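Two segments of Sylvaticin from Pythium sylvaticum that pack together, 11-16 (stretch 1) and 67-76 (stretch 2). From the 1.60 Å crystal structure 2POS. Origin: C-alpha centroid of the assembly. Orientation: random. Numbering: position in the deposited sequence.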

# COMPACT_ATOMS: atom_id res chain seq x y z
N GLU A 11 6.80 -5.91 10.89
CA GLU A 11 5.93 -4.96 10.21
C GLU A 11 5.06 -5.66 9.17
O GLU A 11 3.91 -5.29 8.99
N PHE A 12 5.60 -6.68 8.49
CA PHE A 12 4.81 -7.44 7.51
C PHE A 12 3.57 -8.03 8.16
O PHE A 12 2.49 -8.03 7.57
N PHE A 13 3.72 -8.52 9.39
CA PHE A 13 2.61 -9.21 10.05
C PHE A 13 1.42 -8.29 10.31
O PHE A 13 0.28 -8.75 10.39
N LYS A 14 1.68 -6.98 10.41
CA LYS A 14 0.61 -6.00 10.57
C LYS A 14 -0.37 -6.01 9.40
O LYS A 14 -1.53 -5.62 9.57
N LEU A 15 0.10 -6.43 8.23
CA LEU A 15 -0.71 -6.41 7.02
C LEU A 15 -1.72 -7.56 6.93
O LEU A 15 -2.55 -7.57 6.02
N ALA A 16 -1.67 -8.50 7.87
CA ALA A 16 -2.48 -9.73 7.79
C ALA A 16 -3.99 -9.50 7.56
O ALA A 16 -4.59 -10.19 6.74
N ASN A 67 -2.02 1.12 11.33
CA ASN A 67 -0.96 1.96 11.89
C ASN A 67 0.44 1.57 11.42
O ASN A 67 1.30 1.24 12.25
N PRO A 68 0.69 1.61 10.10
CA PRO A 68 2.00 1.26 9.56
C PRO A 68 3.05 2.25 10.04
O PRO A 68 2.75 3.44 10.19
N ASN A 69 4.26 1.76 10.30
CA ASN A 69 5.36 2.60 10.76
C ASN A 69 5.99 3.38 9.62
O ASN A 69 5.86 3.02 8.45
N ASP A 70 6.65 4.47 9.99
CA ASP A 70 7.39 5.31 9.07
C ASP A 70 8.78 4.70 8.94
O ASP A 70 9.72 5.07 9.66
N CYS A 71 8.91 3.74 8.02
CA CYS A 71 10.14 3.01 7.79
C CYS A 71 10.06 2.34 6.43
O CYS A 71 8.98 2.25 5.85
N ILE A 72 11.21 1.88 5.94
CA ILE A 72 11.27 1.20 4.65
C ILE A 72 11.06 -0.30 4.83
O ILE A 72 11.85 -0.97 5.50
N LEU A 73 9.97 -0.79 4.25
CA LEU A 73 9.69 -2.22 4.17
C LEU A 73 10.43 -2.81 2.99
O LEU A 73 10.27 -2.36 1.85
N VAL A 74 11.26 -3.81 3.27
CA VAL A 74 12.12 -4.45 2.28
C VAL A 74 11.58 -5.84 1.96
O VAL A 74 11.52 -6.70 2.83
N PHE A 75 11.19 -6.04 0.70
CA PHE A 75 10.68 -7.33 0.22
C PHE A 75 11.44 -7.71 -1.04
O PHE A 75 11.05 -7.35 -2.15
N GLY A 76 12.54 -8.45 -0.87
CA GLY A 76 13.49 -8.66 -1.97
C GLY A 76 14.08 -7.33 -2.40
O GLY A 76 14.60 -6.58 -1.58

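A buried carboxylate, that of Glu-11, anchors this contact, gripping the backbone of the other stretch while its charge is met by a lysine one turn further along its own. Glu-11 points toward stretch 2 with chi1 t and chi2 p, and its OE2 accepts a nearly straight hydrogen bond from the backbone N of Asn-69 (2.7 Å, 168° at the hydrogen). The same oxygen lies 3.3 Å from CA of Pro-68, whose CA-to-CB bond runs sideways to stretch 1. Lys-14, also directed toward stretch 2, is m at chi1 and t at chi2, chi3 and chi4; this extended chain carries NZ to Glu-11 OE1, a salt bridge of 2.9 Å, with a weak hydrogen bond to Glu-11 OE2 at 3.4 Å. From there Lys-14 NZ also donates to the backbone O of Asn-67 (3.0 Å), so one ammonium ties the carboxylate to the loop. Asn-69, chi1 m, points in beside this pair, its OD1 3.3 Å from Lys-14 NZ. Water 1 lies within hydrogen-bonding distance of Glu-11 OE2 (2.7 Å from its O) and of the backbone O of Asn-69 (2.8 Å), adding a second, water-mediated link between the two residues.

Beyond the polar cluster the contact turns apolar. Leu-73, chi1 t and chi2 p, points in and sets CD1 over one face of the Phe-12 ring, 3.6 Å from its centroid in a CH-pi contact; the same CD1 lies 4.1 Å from Glu-11 CB. Leu-73 CD2 reaches Leu-15 CD1 at 4.4 Å. Phe-12 leaves its backbone sideways with chi1 m, but its ring comes nearer, bringing CZ to 3.4 Å from Val-74 O at the ring edge. Phe-75, chi1 t, points in and meets it obliquely: Phe-12 CE2 lies 3.8 Å from Phe-75 CD1, with ring planes at 60°.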

# COMPACT_ATOMS: atom_id res chain seq x y z
CB GLU A 11 6.75 -3.84 9.58
CG GLU A 11 5.95 -2.68 8.99
CD GLU A 11 5.37 -1.73 10.03
OE1 GLU A 11 5.71 -1.82 11.23
OE2 GLU A 11 4.55 -0.88 9.64
CB PHE A 12 5.60 -8.59 6.88
CG PHE A 12 6.56 -8.17 5.80
CD1 PHE A 12 7.92 -8.09 6.05
CD2 PHE A 12 6.10 -7.88 4.51
CE1 PHE A 12 8.82 -7.72 5.05
CE2 PHE A 12 6.99 -7.49 3.51
CZ PHE A 12 8.35 -7.41 3.78
CB PHE A 13 3.06 -9.89 11.35
CG PHE A 13 4.15 -10.93 11.15
CD1 PHE A 13 5.18 -11.04 12.08
CD2 PHE A 13 4.14 -11.79 10.05
CE1 PHE A 13 6.19 -11.99 11.92
CE2 PHE A 13 5.15 -12.74 9.89
CZ PHE A 13 6.17 -12.84 10.84
CB LYS A 14 1.17 -4.58 10.66
CG LYS A 14 1.84 -4.21 11.95
CD LYS A 14 2.21 -2.74 11.84
CE LYS A 14 3.03 -2.28 13.01
NZ LYS A 14 3.41 -0.85 12.79
CB LEU A 15 0.19 -6.43 5.78
CG LEU A 15 1.26 -5.34 5.68
CD1 LEU A 15 2.13 -5.61 4.45
CD2 LEU A 15 0.64 -3.96 5.60
CB ALA A 16 -2.24 -10.62 9.01
CB ASN A 67 -1.05 2.01 13.41
CG ASN A 67 -2.33 2.65 13.88
OD1 ASN A 67 -2.73 3.70 13.37
ND2 ASN A 67 -3.01 2.00 14.82
CB PRO A 68 1.81 1.39 8.05
CG PRO A 68 0.67 2.33 7.89
CD PRO A 68 -0.24 2.02 9.03
CB ASN A 69 6.41 1.75 11.49
CG ASN A 69 5.94 1.32 12.86
OD1 ASN A 69 5.04 1.91 13.44
ND2 ASN A 69 6.56 0.27 13.39
CB ASP A 70 7.43 6.73 9.63
CG ASP A 70 7.95 7.76 8.63
OD1 ASP A 70 8.34 7.40 7.51
OD2 ASP A 70 7.95 8.95 8.99
CB CYS A 71 10.37 1.94 8.87
SG CYS A 71 8.96 0.79 9.12
CB ILE A 72 12.61 1.50 3.92
CG1 ILE A 72 12.71 2.99 3.56
CG2 ILE A 72 12.78 0.59 2.70
CD1 ILE A 72 11.77 3.44 2.44
CB LEU A 73 8.18 -2.42 4.02
CG LEU A 73 7.59 -3.83 4.16
CD1 LEU A 73 7.76 -4.33 5.59
CD2 LEU A 73 6.13 -3.81 3.78
CB VAL A 74 13.57 -4.57 2.80
CG1 VAL A 74 14.46 -5.31 1.80
CG2 VAL A 74 14.14 -3.20 3.09
CB PHE A 75 9.16 -7.24 -0.03
CG PHE A 75 8.54 -8.56 -0.41
CD1 PHE A 75 8.26 -9.51 0.56
CD2 PHE A 75 8.23 -8.84 -1.73
CE1 PHE A 75 7.69 -10.73 0.21
CE2 PHE A 75 7.66 -10.05 -2.09
CZ PHE A 75 7.40 -11.00 -1.12
O HOH W 1 5.06 0.54 7.37